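Local coordinates for protein Pcdhgc3 (Mus musculus, PDB 4ZI8) that probably acts as a calcium-dependent cell-adhesion protocadherin that may help set up and maintain specific neuronal connections, seen here through its first three extracellular cadherin domains, at residues Q255-D260 / I269-G274; I312-K317 / E322-K327. All blocks are in the same frame, centred on the assembly; numbering follows the deposited sequence.

Contact 1: Q255-D260 / I269-G274; sequences QVLATD and IVYSFG. With CA (calcium ion), chain S.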
loop_
_atom_site.group_PDB
_atom_site.type_symbol
_atom_site.label_atom_id
_atom_site.label_comp_id
_atom_site.label_asym_id
_atom_site.label_seq_id
_atom_site.Cartn_x
_atom_site.Cartn_y
_atom_site.Cartn_z
ATOM N N GLN B 255 27.756 24.963 -17.332
ATOM C CA GLN B 255 27.208 23.966 -16.410
ATOM C C GLN B 255 25.713 24.225 -16.175
ATOM O O GLN B 255 25.321 25.289 -15.687
ATOM C CB GLN B 255 27.964 23.958 -15.084
ATOM C CG GLN B 255 27.482 22.880 -14.120
ATOM C CD GLN B 255 28.324 22.798 -12.867
ATOM O OE1 GLN B 255 28.940 23.783 -12.448
ATOM N NE2 GLN B 255 28.376 21.618 -12.270
ATOM N N VAL B 256 24.870 23.259 -16.529
ATOM C CA VAL B 256 23.446 23.431 -16.313
ATOM C C VAL B 256 23.060 22.810 -14.963
ATOM O O VAL B 256 23.748 21.918 -14.450
ATOM C CB VAL B 256 22.632 22.820 -17.447
ATOM C CG1 VAL B 256 23.105 23.408 -18.806
ATOM C CG2 VAL B 256 22.775 21.296 -17.446
ATOM N N LEU B 257 21.985 23.307 -14.371
ATOM C CA LEU B 257 21.612 22.841 -13.040
ATOM C C LEU B 257 20.102 22.748 -12.909
ATOM O O LEU B 257 19.392 23.747 -13.081
ATOM C CB LEU B 257 22.184 23.763 -11.966
ATOM C CG LEU B 257 21.687 23.471 -10.537
ATOM C CD1 LEU B 257 22.177 22.109 -10.061
ATOM C CD2 LEU B 257 22.064 24.564 -9.548
ATOM N N ALA B 258 19.614 21.546 -12.605
ATOM C CA ALA B 258 18.202 21.337 -12.272
ATOM C C ALA B 258 18.114 20.839 -10.851
ATOM O O ALA B 258 19.079 20.268 -10.353
ATOM C CB ALA B 258 17.563 20.338 -13.224
ATOM N N THR B 259 16.972 21.050 -10.202
ATOM C CA THR B 259 16.746 20.515 -8.859
ATOM C C THR B 259 15.424 19.754 -8.824
ATOM O O THR B 259 14.571 19.949 -9.685
ATOM C CB THR B 259 16.709 21.613 -7.797
ATOM O OG1 THR B 259 15.593 22.468 -8.061
ATOM C CG2 THR B 259 17.981 22.437 -7.827
ATOM N N ASP B 260 15.255 18.906 -7.810
ATOM C CA ASP B 260 14.089 18.026 -7.722
ATOM C C ASP B 260 13.710 17.929 -6.250
ATOM O O ASP B 260 14.552 17.722 -5.391
ATOM C CB ASP B 260 14.390 16.639 -8.323
ATOM C CG ASP B 260 13.139 15.787 -8.554
ATOM O OD1 ASP B 260 12.352 15.577 -7.609
ATOM O OD2 ASP B 260 12.951 15.307 -9.697
ATOM N N ILE B 269 19.190 13.571 -9.953
ATOM C CA ILE B 269 19.082 14.017 -11.338
ATOM C C ILE B 269 20.181 13.499 -12.253
ATOM O O ILE B 269 21.379 13.451 -11.872
ATOM C CB ILE B 269 19.035 15.536 -11.366
ATOM C CG1 ILE B 269 17.612 15.958 -11.007
ATOM C CG2 ILE B 269 19.422 16.081 -12.756
ATOM C CD1 ILE B 269 17.555 17.256 -10.300
ATOM N N VAL B 270 19.740 13.053 -13.432
ATOM C CA VAL B 270 20.618 12.631 -14.517
ATOM C C VAL B 270 20.511 13.601 -15.698
ATOM O O VAL B 270 19.405 13.873 -16.173
ATOM C CB VAL B 270 20.264 11.233 -15.030
ATOM C CG1 VAL B 270 21.176 10.855 -16.226
ATOM C CG2 VAL B 270 20.359 10.220 -13.932
ATOM N N TYR B 271 21.648 14.105 -16.173
ATOM C CA TYR B 271 21.648 15.027 -17.309
ATOM C C TYR B 271 22.009 14.292 -18.585
ATOM O O TYR B 271 22.922 13.489 -18.589
ATOM C CB TYR B 271 22.636 16.175 -17.086
ATOM C CG TYR B 271 22.328 17.008 -15.875
ATOM C CD1 TYR B 271 21.297 17.942 -15.907
ATOM C CD2 TYR B 271 23.054 16.861 -14.692
ATOM C CE1 TYR B 271 20.992 18.704 -14.802
ATOM C CE2 TYR B 271 22.759 17.633 -13.567
ATOM C CZ TYR B 271 21.723 18.554 -13.635
ATOM O OH TYR B 271 21.401 19.334 -12.552
ATOM N N SER B 272 21.307 14.576 -19.680
ATOM C CA SER B 272 21.608 13.925 -20.947
ATOM C C SER B 272 21.257 14.874 -22.072
ATOM O O SER B 272 20.546 15.869 -21.847
ATOM C CB SER B 272 20.843 12.606 -21.094
ATOM O OG SER B 272 19.443 12.822 -21.134
ATOM N N PHE B 273 21.775 14.585 -23.260
ATOM C CA PHE B 273 21.385 15.329 -24.439
ATOM C C PHE B 273 19.949 14.986 -24.776
ATOM O O PHE B 273 19.590 13.809 -24.864
ATOM C CB PHE B 273 22.304 15.008 -25.625
ATOM C CG PHE B 273 23.684 15.588 -25.487
ATOM C CD1 PHE B 273 23.869 16.960 -25.423
ATOM C CD2 PHE B 273 24.796 14.763 -25.417
ATOM C CE1 PHE B 273 25.163 17.505 -25.288
ATOM C CE2 PHE B 273 26.072 15.289 -25.297
ATOM C CZ PHE B 273 26.261 16.651 -25.232
ATOM N N GLY B 274 19.129 16.015 -24.958
ATOM C CA GLY B 274 17.720 15.816 -25.301
ATOM C C GLY B 274 17.566 15.195 -26.675
ATOM O O GLY B 274 18.478 15.294 -27.500
HETATM CA CA CA S . 11.356 13.687 -8.908
#
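Tyr271 reaches across the core of the third cadherin domain, a Greek-key beta sandwich, and its phenol oxygen takes a hydrogen bond from a main-chain amide of the facing sheet. The bond from Ala258 N to Tyr271 OH is 2.8 Å long with an angle of 178° at the hydrogen, and the donor lies at the ring edge, near the ring plane. Strand 252-259 is interrupted at Val256 and Leu257, which is consistent with Ala258 N bonding to a side chain rather than to a neighbouring strand; Leu257 and Thr259 bond through their backbones to Asn235 and Ala233, just after and in the edge strand 233-234. The phenol thus satisfies a buried N-H where regular pairing is interrupted.

Apolar groups fix the ring. Tyr271 CG stands anti to the carbonyl carbon (chi1 -61°), which sends the ring inward past Val256, the two side chains running in opposite senses. Val256 CG2 approaches Tyr271 CD1 obliquely at 4.0 Å, and Ala258 CB lies 4.1 Å from Tyr271 CE1. Within the strand itself, Ile269 CG2 sits 3.5 Å above the ring plane, displaced toward the rim. Phe234 packs against Val256, Ala258 and Tyr271 and adds to this part of the core, together with Ile312, Ala314 and Leu287.

Nearer the domain's membrane-distal end, Ile269 takes over. Its chi2 of 149°, well short of fully extended, brings CD1 to 3.4 Å from Ala258 O and 3.8 Å from Asp260 CB, so the methyl lies against the chain from Ala258 to the metal ligand Asp260. Asn228, Asn230, Asp262, Asn266 and Asp316 supply the other protein ligands of this calcium ion. Asp260 grips it with both carboxylate oxygens, OD1 at 2.5 Å and OD2 at 2.4 Å from the metal.

Contact 2: I312-K317 / E322-K327; sequences IQAKDK and EGAHCK. With CA (calcium ion), chain S.
Ala314 and Ala324 form a hydrogen-bonded antiparallel pair, with Ala324 N 2.8 Å from Ala314 O and the reverse bond from Ala314 N to Ala324 O alongside. Ile312 and Cys326 repeat the pattern, Cys326 N standing 3.0 Å from Ile312 O. Between them lies the non-hydrogen-bonded pair Gln313 and His325, and the strand axes run at 158°, close to antiparallel.

Apolar packing belongs to the face carrying Ile312, Ala314, Ala324 and Cys326. Here Cys326 SG meets Ile312 CB at 3.9 Å, and this face turns to Val256, Ala258 and Phe234 in the opposing sheet.

On the other face the contacts are mixed. Gln313 and His325 lie side by side, pointing the same way, with amide and ring planes 57° apart and Gln313 OE1 3.8 Å from His325 CE1; His325 NE2 is hydrogen-bonded to Asp179 of the second subunit. Lys315, whose CG lies beside its own N (chi1 -86°), runs its aliphatic chain along Gly323: CG is 3.6 Å from Gly323 CA, and CE is 3.7 Å from Gly323 N. With an alanine here, the Gly323 backbone would probably lose its methylene cover and lie more open to solvent.

Beyond the last direct pair, waters link the two segments, and Asp316 turns to the metal. One water accepts from Asp316 N at 2.8 Å and lies close to Glu322 O, where the segments part toward the turn; a second accepts from Glu322 N and lies beside Asp316 OD2. That same carboxylate oxygen binds calcium at 2.4 Å, while OD1 is held by Gly318 N. A hairpin of the two long C-terminal strands, F and G, with a calcium-binding aspartate at its turn end, is characteristic of cadherin domains.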
loop_
_atom_site.group_PDB
_atom_site.type_symbol
_atom_site.label_atom_id
_atom_site.label_comp_id
_atom_site.label_asym_id
_atom_site.label_seq_id
_atom_site.Cartn_x
_atom_site.Cartn_y
_atom_site.Cartn_z
ATOM N N ILE B 312 19.371 20.192 -23.427
ATOM C CA ILE B 312 19.813 19.269 -22.407
ATOM C C ILE B 312 18.584 18.870 -21.576
ATOM O O ILE B 312 17.688 19.678 -21.338
ATOM C CB ILE B 312 20.916 19.891 -21.552
ATOM C CG1 ILE B 312 22.179 20.094 -22.422
ATOM C CG2 ILE B 312 21.226 19.024 -20.322
ATOM C CD1 ILE B 312 23.348 20.687 -21.677
ATOM N N GLN B 313 18.541 17.614 -21.168
ATOM C CA GLN B 313 17.385 17.110 -20.479
ATOM C C GLN B 313 17.825 16.723 -19.084
ATOM O O GLN B 313 18.940 16.223 -18.912
ATOM C CB GLN B 313 16.809 15.931 -21.243
ATOM C CG GLN B 313 15.827 15.112 -20.461
ATOM C CD GLN B 313 15.415 13.871 -21.218
ATOM O OE1 GLN B 313 14.447 13.894 -21.975
ATOM N NE2 GLN B 313 16.157 12.782 -21.029
ATOM N N ALA B 314 16.991 16.999 -18.085
ATOM C CA ALA B 314 17.221 16.496 -16.731
ATOM C C ALA B 314 16.087 15.535 -16.365
ATOM O O ALA B 314 14.924 15.917 -16.496
ATOM C CB ALA B 314 17.280 17.647 -15.715
ATOM N N LYS B 315 16.416 14.311 -15.945
ATOM C CA LYS B 315 15.417 13.342 -15.503
ATOM C C LYS B 315 15.871 12.745 -14.182
ATOM O O LYS B 315 17.075 12.565 -13.962
ATOM C CB LYS B 315 15.196 12.233 -16.546
ATOM C CG LYS B 315 14.162 12.592 -17.637
ATOM C CD LYS B 315 13.512 11.366 -18.286
ATOM C CE LYS B 315 12.340 11.776 -19.211
ATOM N NZ LYS B 315 11.777 10.679 -20.072
ATOM N N ASP B 316 14.925 12.459 -13.297
ATOM C CA ASP B 316 15.299 11.861 -12.018
ATOM C C ASP B 316 15.389 10.354 -12.211
ATOM O O ASP B 316 15.157 9.863 -13.320
ATOM C CB ASP B 316 14.327 12.237 -10.881
ATOM C CG ASP B 316 12.886 11.901 -11.186
ATOM O OD1 ASP B 316 12.599 10.750 -11.583
ATOM O OD2 ASP B 316 12.028 12.800 -11.029
ATOM N N LYS B 317 15.738 9.626 -11.148
ATOM C CA LYS B 317 15.837 8.167 -11.213
ATOM C C LYS B 317 14.618 7.469 -10.597
ATOM O O LYS B 317 14.696 6.309 -10.200
ATOM C CB LYS B 317 17.112 7.698 -10.512
ATOM C CG LYS B 317 18.393 8.253 -11.132
ATOM C CD LYS B 317 19.618 7.802 -10.360
ATOM C CE LYS B 317 20.891 8.260 -11.036
ATOM N NZ LYS B 317 22.162 7.623 -10.536
ATOM N N GLU B 322 9.427 12.695 -15.161
ATOM C CA GLU B 322 9.063 13.775 -16.074
ATOM C C GLU B 322 10.351 14.534 -16.339
ATOM O O GLU B 322 11.045 14.915 -15.408
ATOM C CB GLU B 322 7.971 14.694 -15.488
ATOM C CG GLU B 322 7.809 16.032 -16.261
ATOM C CD GLU B 322 6.544 16.840 -15.900
ATOM O OE1 GLU B 322 5.624 16.340 -15.201
ATOM O OE2 GLU B 322 6.460 18.000 -16.345
ATOM N N GLY B 323 10.695 14.725 -17.608
ATOM C CA GLY B 323 11.931 15.417 -17.926
ATOM C C GLY B 323 11.762 16.919 -17.851
ATOM O O GLY B 323 10.683 17.476 -18.142
ATOM N N ALA B 324 12.836 17.594 -17.457
ATOM C CA ALA B 324 12.896 19.038 -17.586
ATOM C C ALA B 324 13.873 19.297 -18.730
ATOM O O ALA B 324 14.690 18.425 -19.044
ATOM C CB ALA B 324 13.357 19.680 -16.312
ATOM N N HIS B 325 13.783 20.462 -19.348
ATOM C CA HIS B 325 14.617 20.766 -20.502
ATOM C C HIS B 325 15.186 22.142 -20.404
ATOM O O HIS B 325 14.531 23.050 -19.884
ATOM C CB HIS B 325 13.813 20.647 -21.788
ATOM C CG HIS B 325 13.032 19.386 -21.867
ATOM N ND1 HIS B 325 13.560 18.225 -22.386
ATOM C CD2 HIS B 325 11.778 19.083 -21.440
ATOM C CE1 HIS B 325 12.654 17.266 -22.303
ATOM N NE2 HIS B 325 11.562 17.761 -21.735
ATOM N N CYS B 326 16.403 22.302 -20.909
ATOM C CA CYS B 326 16.943 23.627 -21.074
ATOM C C CYS B 326 17.691 23.677 -22.402
ATOM O O CYS B 326 17.880 22.651 -23.085
ATOM C CB CYS B 326 17.863 24.007 -19.911
ATOM S SG CYS B 326 19.408 23.132 -19.942
ATOM N N LYS B 327 18.087 24.881 -22.768
ATOM C CA LYS B 327 18.781 25.093 -24.022
ATOM C C LYS B 327 20.081 25.834 -23.769
ATOM O O LYS B 327 20.110 26.795 -23.007
ATOM C CB LYS B 327 17.888 25.879 -24.981
ATOM C CG LYS B 327 18.488 26.135 -26.337
ATOM C CD LYS B 327 17.450 26.770 -27.247
ATOM C CE LYS B 327 16.324 27.354 -26.446
ATOM N NZ LYS B 327 15.575 28.393 -27.207
HETATM CA CA CA S . 11.356 13.687 -8.908
HETATM O O HOH W 1 15.687 18.477 -23.682
HETATM O O HOH W 2 12.369 13.297 -14.023
HETATM O O HOH W 3 9.523 13.235 -12.489
#

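Overall arrangement
Both contacts belong to the third cadherin domain but differ in level. Contact 1 spans the sandwich, joining strand 252-259 of one sheet to strand 269-273 of the other through side chains in a partly buried part of the core; contact 2 is pairing within one sheet, made by main-chain bonds, with one face inward and the other reaching solvent and the second subunit. They share a sheet: strand 269-273 neighbours strand 307-316, and Ser272 O lies 2.7 Å from Gln313 N, a probable hydrogen bond. Their centres are about 5 Å apart. Each also sends one aspartate, Asp260 or Asp316, to the same calcium ion, so facing sheets converge on one metal.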